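Putative uncharacterized protein PH0594 (Pyrococcus horikoshii, PDB 4HXF) probably cleaves peptides as a serine acylaminoacyl peptidase of the prolyl oligopeptidase family, working as a self-compartmentalizing hexamer. Local coordinates at residues A[468-476]-A[523-531]. Numbering follows the deposited sequence.
Sequences GGYMTNWAL and RKLSPLFYA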
loop_
_atom_site.group_PDB
_atom_site.type_symbol
_atom_site.label_atom_id
_atom_site.label_comp_id
_atom_site.label_asym_id
_atom_site.label_seq_id
_atom_site.Cartn_x
_atom_site.Cartn_y
_atom_site.Cartn_z
ATOM N N GLY A 468 45.850 3.047 11.783
ATOM C CA GLY A 468 46.364 1.718 11.640
ATOM C C GLY A 468 46.394 1.308 10.151
ATOM O O GLY A 468 47.210 0.482 9.748
ATOM N N GLY A 469 45.456 1.866 9.410
ATOM C CA GLY A 469 45.398 1.702 7.928
ATOM C C GLY A 469 46.517 2.472 7.250
ATOM O O GLY A 469 47.276 1.945 6.392
ATOM N N TYR A 470 46.747 3.738 7.651
ATOM C CA TYR A 470 47.946 4.475 7.259
ATOM C C TYR A 470 49.155 3.593 7.477
ATOM O O TYR A 470 50.095 3.513 6.691
ATOM C CB TYR A 470 48.059 5.766 8.158
ATOM C CG TYR A 470 49.443 6.386 8.068
ATOM C CD1 TYR A 470 49.844 7.056 6.984
ATOM C CD2 TYR A 470 50.326 6.288 9.112
ATOM C CE1 TYR A 470 51.093 7.615 6.922
ATOM C CE2 TYR A 470 51.564 6.842 9.116
ATOM C CZ TYR A 470 51.958 7.564 7.969
ATOM O OH TYR A 470 53.267 8.111 7.904
ATOM N N MET A 471 49.289 3.067 8.708
ATOM C CA MET A 471 50.528 2.352 9.018
ATOM C C MET A 471 50.701 1.007 8.306
ATOM O O MET A 471 51.811 0.644 7.973
ATOM C CB MET A 471 50.626 2.041 10.483
ATOM C CG MET A 471 51.978 1.522 10.976
ATOM S SD MET A 471 53.243 2.808 10.891
ATOM C CE MET A 471 52.639 4.047 11.992
ATOM N N THR A 472 49.619 0.359 7.957
ATOM C CA THR A 472 49.630 -0.799 7.087
ATOM C C THR A 472 50.120 -0.391 5.694
ATOM O O THR A 472 50.980 -1.030 5.103
ATOM C CB THR A 472 48.209 -1.441 6.971
ATOM O OG1 THR A 472 47.840 -1.965 8.270
ATOM C CG2 THR A 472 48.163 -2.610 5.987
ATOM N N ASN A 473 49.511 0.670 5.160
ATOM C CA ASN A 473 49.984 1.239 3.864
ATOM C C ASN A 473 51.479 1.508 3.870
ATOM O O ASN A 473 52.303 1.158 2.997
ATOM C CB ASN A 473 49.260 2.549 3.502
ATOM C CG ASN A 473 47.775 2.419 3.302
ATOM O OD1 ASN A 473 47.228 1.323 3.082
ATOM N ND2 ASN A 473 47.076 3.602 3.338
ATOM N N TRP A 474 51.899 2.198 4.944
ATOM C CA TRP A 474 53.276 2.635 5.109
ATOM C C TRP A 474 54.201 1.489 5.211
ATOM O O TRP A 474 55.213 1.380 4.513
ATOM C CB TRP A 474 53.336 3.489 6.349
ATOM C CG TRP A 474 54.686 4.163 6.563
ATOM C CD1 TRP A 474 55.504 3.925 7.614
ATOM C CD2 TRP A 474 55.282 5.304 5.834
ATOM N NE1 TRP A 474 56.615 4.702 7.565
ATOM C CE2 TRP A 474 56.541 5.581 6.491
ATOM C CE3 TRP A 474 54.959 6.025 4.689
ATOM C CZ2 TRP A 474 57.327 6.618 6.123
ATOM C CZ3 TRP A 474 55.797 7.027 4.266
ATOM C CH2 TRP A 474 56.968 7.339 4.935
ATOM N N ALA A 475 53.842 0.507 6.025
ATOM C CA ALA A 475 54.646 -0.678 6.251
ATOM C C ALA A 475 54.921 -1.439 4.937
ATOM O O ALA A 475 56.061 -1.897 4.661
ATOM C CB ALA A 475 53.916 -1.623 7.203
ATOM N N LEU A 476 53.898 -1.489 4.084
ATOM C CA LEU A 476 54.088 -2.254 2.830
ATOM C C LEU A 476 54.948 -1.474 1.860
ATOM O O LEU A 476 55.587 -2.037 0.964
ATOM C CB LEU A 476 52.751 -2.570 2.165
ATOM C CG LEU A 476 52.136 -3.907 2.564
ATOM C CD1 LEU A 476 52.179 -4.334 3.998
ATOM C CD2 LEU A 476 50.790 -4.134 1.795
ATOM N N ARG A 523 54.245 15.080 1.732
ATOM C CA ARG A 523 54.595 14.055 0.747
ATOM C C ARG A 523 55.538 13.023 1.339
ATOM O O ARG A 523 55.340 11.813 1.139
ATOM C CB ARG A 523 55.314 14.728 -0.442
ATOM C CG ARG A 523 54.336 15.459 -1.401
ATOM C CD ARG A 523 55.181 16.356 -2.339
ATOM N NE ARG A 523 56.106 15.476 -3.093
ATOM C CZ ARG A 523 55.878 15.024 -4.344
ATOM N NH1 ARG A 523 54.798 15.447 -5.084
ATOM N NH2 ARG A 523 56.774 14.181 -4.881
ATOM N N LYS A 524 56.544 13.458 2.102
ATOM C CA LYS A 524 57.533 12.576 2.640
ATOM C C LYS A 524 56.967 11.456 3.540
ATOM O O LYS A 524 57.520 10.340 3.541
ATOM C CB LYS A 524 58.640 13.320 3.470
ATOM C CG LYS A 524 59.627 12.434 4.188
ATOM C CD LYS A 524 60.656 13.174 5.112
ATOM C CE LYS A 524 61.328 12.185 6.116
ATOM N NZ LYS A 524 62.126 12.847 7.221
ATOM N N LEU A 525 55.951 11.767 4.315
ATOM C CA LEU A 525 55.389 10.787 5.187
ATOM C C LEU A 525 54.078 10.138 4.679
ATOM O O LEU A 525 53.320 9.541 5.452
ATOM C CB LEU A 525 55.144 11.385 6.556
ATOM C CG LEU A 525 56.424 12.017 7.097
ATOM C CD1 LEU A 525 56.034 12.778 8.420
ATOM C CD2 LEU A 525 57.567 10.992 7.258
ATOM N N SER A 526 53.828 10.238 3.352
ATOM C CA SER A 526 52.620 9.705 2.769
ATOM C C SER A 526 52.900 8.453 1.951
ATOM O O SER A 526 53.688 8.519 0.995
ATOM C CB SER A 526 51.983 10.774 1.834
ATOM O OG SER A 526 51.354 11.842 2.610
ATOM N N PRO A 527 52.226 7.353 2.260
ATOM C CA PRO A 527 52.414 6.077 1.490
ATOM C C PRO A 527 52.236 6.208 -0.044
ATOM O O PRO A 527 52.954 5.510 -0.746
ATOM C CB PRO A 527 51.374 5.128 2.083
ATOM C CG PRO A 527 51.204 5.657 3.498
ATOM C CD PRO A 527 51.418 7.121 3.454
ATOM N N LEU A 528 51.327 7.077 -0.467
ATOM C CA LEU A 528 51.038 7.220 -1.888
ATOM C C LEU A 528 52.292 7.381 -2.716
ATOM O O LEU A 528 52.429 6.774 -3.798
ATOM C CB LEU A 528 50.053 8.386 -2.153
ATOM C CG LEU A 528 49.512 8.443 -3.581
ATOM C CD1 LEU A 528 48.551 7.309 -3.758
ATOM C CD2 LEU A 528 48.743 9.802 -3.776
ATOM N N PHE A 529 53.229 8.160 -2.227
ATOM C CA PHE A 529 54.404 8.515 -3.007
ATOM C C PHE A 529 55.431 7.373 -3.114
ATOM O O PHE A 529 56.398 7.446 -3.916
ATOM C CB PHE A 529 55.047 9.741 -2.439
ATOM C CG PHE A 529 54.225 10.911 -2.615
ATOM C CD1 PHE A 529 53.240 11.233 -1.745
ATOM C CD2 PHE A 529 54.275 11.603 -3.831
ATOM C CE1 PHE A 529 52.384 12.261 -1.976
ATOM C CE2 PHE A 529 53.386 12.658 -4.121
ATOM C CZ PHE A 529 52.447 13.016 -3.136
ATOM N N TYR A 530 55.254 6.334 -2.309
ATOM C CA TYR A 530 56.134 5.168 -2.281
ATOM C C TYR A 530 55.487 3.919 -2.742
ATOM O O TYR A 530 55.969 2.802 -2.514
ATOM C CB TYR A 530 56.585 4.959 -0.799
ATOM C CG TYR A 530 57.300 6.187 -0.191
ATOM C CD1 TYR A 530 56.586 7.144 0.529
ATOM C CD2 TYR A 530 58.669 6.253 -0.108
ATOM C CE1 TYR A 530 57.206 8.200 1.133
ATOM C CE2 TYR A 530 59.313 7.316 0.589
ATOM C CZ TYR A 530 58.535 8.268 1.216
ATOM O OH TYR A 530 59.197 9.371 1.734
ATOM N N ALA A 531 54.336 4.085 -3.423
ATOM C CA ALA A 531 53.585 2.925 -3.987
ATOM C C ALA A 531 54.432 1.959 -4.797
ATOM O O ALA A 531 54.151 0.773 -4.753
ATOM C CB ALA A 531 52.458 3.514 -4.834
#
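Trp474 pushes the edge of its six-membered ring against the face of Tyr530, an offset edge-to-face pair with centroids 5.3 Å apart and planes at 83°. Trp474 CZ3 leads, 3.6 Å from Tyr530 CE1, while Lys524 O lies at the indole edge, near its plane, 3.4 Å from Trp474 CH2. That same carbonyl takes a 2.6 Å hydrogen bond from Tyr530 OH, in the carbonyl plane and on a lone pair, which probably helps fix the phenol that Trp474 meets. At the other end of the indole, NE1 bonds to Gly434 O. One turn earlier, chi1 of 165° swings the Tyr470 ring away from its backbone nitrogen, and Tyr470 OH donates to Leu525 O at 2.8 Å, tilted 16° from the carbonyl plane. This hydroxyl also sits above the centre of the Trp474 ring. Pro527 crosses both aromatic side chains at about a right angle: its CD lies 3.5 Å from Tyr470 CE1 and 3.9 Å from Trp474 CE3, and its CB meets Asn473 CB at 3.6 Å. The amide of Asn473 turns to Ser487 and Ile491. The arrangement packs helix 467-478, whose first turn includes Gly468 of the probable GxSxG nucleophile elbow of the alpha/beta-hydrolase fold, against the turn ending helix 521-524 and the 3-10 stretch beginning at Pro527.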